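Local coordinates for protein stn1 (Schizosaccharomyces pombe, PDB 3KF6), which is required for telomere maintenance, binds single-stranded telomeric DNA and pairs with Ten1 in an Rpa2-Rpa3-like complex, at residues N19-S24 / F45-I50. Numbering follows the deposited sequence.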
loop_
_atom_site.group_PDB
_atom_site.type_symbol
_atom_site.label_atom_id
_atom_site.label_comp_id
_atom_site.label_asym_id
_atom_site.label_seq_id
_atom_site.Cartn_x
_atom_site.Cartn_y
_atom_site.Cartn_z
ATOM N N ASN A 19 9.779 8.228 12.288
ATOM C CA ASN A 19 10.084 8.113 10.863
ATOM C C ASN A 19 9.039 7.485 9.934
ATOM O O ASN A 19 9.001 6.269 9.760
ATOM C CB ASN A 19 11.403 7.362 10.679
ATOM C CG ASN A 19 12.534 7.957 11.499
ATOM O OD1 ASN A 19 12.895 9.118 11.334
ATOM N ND2 ASN A 19 13.102 7.151 12.387
ATOM N N PRO A 20 8.179 8.315 9.323
ATOM C CA PRO A 20 7.160 7.793 8.404
ATOM C C PRO A 20 7.893 7.497 7.088
ATOM O O PRO A 20 8.487 8.390 6.486
ATOM C CB PRO A 20 6.171 8.951 8.300
ATOM C CG PRO A 20 7.062 10.161 8.427
ATOM C CD PRO A 20 8.031 9.772 9.522
ATOM N N MET A 21 7.860 6.244 6.645
ATOM C CA MET A 21 8.588 5.861 5.438
ATOM C C MET A 21 7.816 5.011 4.438
ATOM O O MET A 21 6.823 4.371 4.780
ATOM C CB MET A 21 9.839 5.066 5.825
ATOM C CG MET A 21 10.846 5.809 6.683
ATOM S SD MET A 21 12.258 4.733 7.109
ATOM C CE MET A 21 13.036 4.544 5.510
ATOM N N PHE A 22 8.300 5.010 3.198
ATOM C CA PHE A 22 7.739 4.173 2.147
ATOM C C PHE A 22 8.493 2.856 2.277
ATOM O O PHE A 22 9.678 2.844 2.618
ATOM C CB PHE A 22 7.991 4.775 0.763
ATOM C CG PHE A 22 7.058 5.894 0.418
ATOM C CD1 PHE A 22 7.547 7.168 0.141
ATOM C CD2 PHE A 22 5.683 5.676 0.368
ATOM C CE1 PHE A 22 6.676 8.211 -0.184
ATOM C CE2 PHE A 22 4.805 6.714 0.042
ATOM C CZ PHE A 22 5.305 7.983 -0.233
ATOM N N ILE A 23 7.813 1.754 1.991
ATOM C CA ILE A 23 8.416 0.438 2.119
ATOM C C ILE A 23 9.665 0.235 1.269
ATOM O O ILE A 23 10.620 -0.392 1.722
ATOM C CB ILE A 23 7.348 -0.647 1.847
ATOM C CG1 ILE A 23 6.337 -0.622 2.999
ATOM C CG2 ILE A 23 7.990 -2.029 1.704
ATOM C CD1 ILE A 23 5.088 -1.461 2.767
ATOM N N SER A 24 9.678 0.773 0.054
ATOM C CA SER A 24 10.854 0.621 -0.795
ATOM C C SER A 24 12.083 1.228 -0.107
ATOM O O SER A 24 13.190 0.717 -0.250
ATOM C CB SER A 24 10.627 1.293 -2.149
ATOM O OG SER A 24 10.403 2.678 -1.996
ATOM N N PHE A 45 21.394 8.825 8.295
ATOM C CA PHE A 45 20.652 9.044 9.530
ATOM C C PHE A 45 20.345 7.730 10.243
ATOM O O PHE A 45 19.962 6.749 9.609
ATOM C CB PHE A 45 19.344 9.773 9.220
ATOM C CG PHE A 45 19.537 11.133 8.603
ATOM C CD1 PHE A 45 18.644 11.609 7.648
ATOM C CD2 PHE A 45 20.600 11.946 8.988
ATOM C CE1 PHE A 45 18.806 12.874 7.084
ATOM C CE2 PHE A 45 20.770 13.212 8.432
ATOM C CZ PHE A 45 19.872 13.677 7.479
ATOM N N PRO A 46 20.522 7.693 11.573
ATOM C CA PRO A 46 20.244 6.474 12.340
ATOM C C PRO A 46 18.739 6.232 12.442
ATOM O O PRO A 46 17.989 7.117 12.849
ATOM C CB PRO A 46 20.889 6.764 13.692
ATOM C CG PRO A 46 20.731 8.248 13.820
ATOM C CD PRO A 46 21.101 8.736 12.439
ATOM N N ILE A 47 18.303 5.034 12.072
ATOM C CA ILE A 47 16.881 4.703 12.103
ATOM C C ILE A 47 16.585 3.419 12.870
ATOM O O ILE A 47 17.271 2.409 12.701
ATOM C CB ILE A 47 16.319 4.540 10.667
ATOM C CG1 ILE A 47 16.498 5.839 9.878
ATOM C CG2 ILE A 47 14.844 4.159 10.722
ATOM C CD1 ILE A 47 15.715 7.011 10.429
ATOM N N ARG A 48 15.545 3.462 13.698
ATOM C CA ARG A 48 15.131 2.305 14.480
ATOM C C ARG A 48 13.610 2.166 14.454
ATOM O O ARG A 48 13.081 1.113 14.091
ATOM C CB ARG A 48 15.620 2.438 15.928
ATOM C CG ARG A 48 15.217 1.281 16.846
ATOM C CD ARG A 48 15.917 1.391 18.202
ATOM N NE ARG A 48 15.398 0.453 19.198
ATOM C CZ ARG A 48 15.502 -0.872 19.124
ATOM N NH1 ARG A 48 16.111 -1.442 18.094
ATOM N NH2 ARG A 48 14.995 -1.630 20.089
ATOM N N TRP A 49 12.911 3.233 14.831
ATOM C CA TRP A 49 11.450 3.217 14.857
ATOM C C TRP A 49 10.877 3.815 13.576
ATOM O O TRP A 49 11.221 4.936 13.192
ATOM C CB TRP A 49 10.942 3.971 16.082
ATOM C CG TRP A 49 11.386 3.321 17.362
ATOM C CD1 TRP A 49 12.410 3.719 18.177
ATOM C CD2 TRP A 49 10.863 2.117 17.937
ATOM N NE1 TRP A 49 12.557 2.833 19.226
ATOM C CE2 TRP A 49 11.619 1.841 19.099
ATOM C CE3 TRP A 49 9.828 1.241 17.577
ATOM C CZ2 TRP A 49 11.370 0.726 19.905
ATOM C CZ3 TRP A 49 9.584 0.131 18.380
ATOM C CH2 TRP A 49 10.353 -0.115 19.531
ATOM N N ILE A 50 9.990 3.056 12.937
ATOM C CA ILE A 50 9.391 3.449 11.662
ATOM C C ILE A 50 7.878 3.251 11.614
ATOM O O ILE A 50 7.321 2.426 12.341
ATOM C CB ILE A 50 10.015 2.612 10.519
ATOM C CG1 ILE A 50 11.529 2.826 10.493
ATOM C CG2 ILE A 50 9.398 2.985 9.180
ATOM C CD1 ILE A 50 12.248 1.910 9.540
#
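N19 and M21, in the N-terminal segment before helix 23-26, pack against the start of the first long strand of the OB fold, 49-62, and the short strand 45-47 before it. N19 and I50 come closest, with their CA atoms 4.8 Å apart, and the side chain of N19 reaches back to the backbone of W49. Its ND2 donates a hydrogen bond of 3.0 Å to W49 O. The bond is bent, with 146° at the hydrogen, and the carbonyl oxygen lies somewhat out of the amide plane. With CG beside the backbone N (chi1 -52°), the amide also meets the end of I47, whose CD1 is 3.3 Å from ND2. N19 OD1 is held by Y142 OH of helix 130-153, so this buried amide has partners for both its polar atoms. The backbone adds a CA-H...O contact of 3.4 Å from I50 CA to N19 O. Beyond it, M21 lies obliquely across I50, its SD 3.7 Å from I50 CD1. W42 packs on M21 and I47. Backbone hydrogen bonds join N19 and M21 to Q51 on the strand. It is an N-terminal segment laid on the first long strand of the OB-fold barrel in the N-terminal part of Stn1.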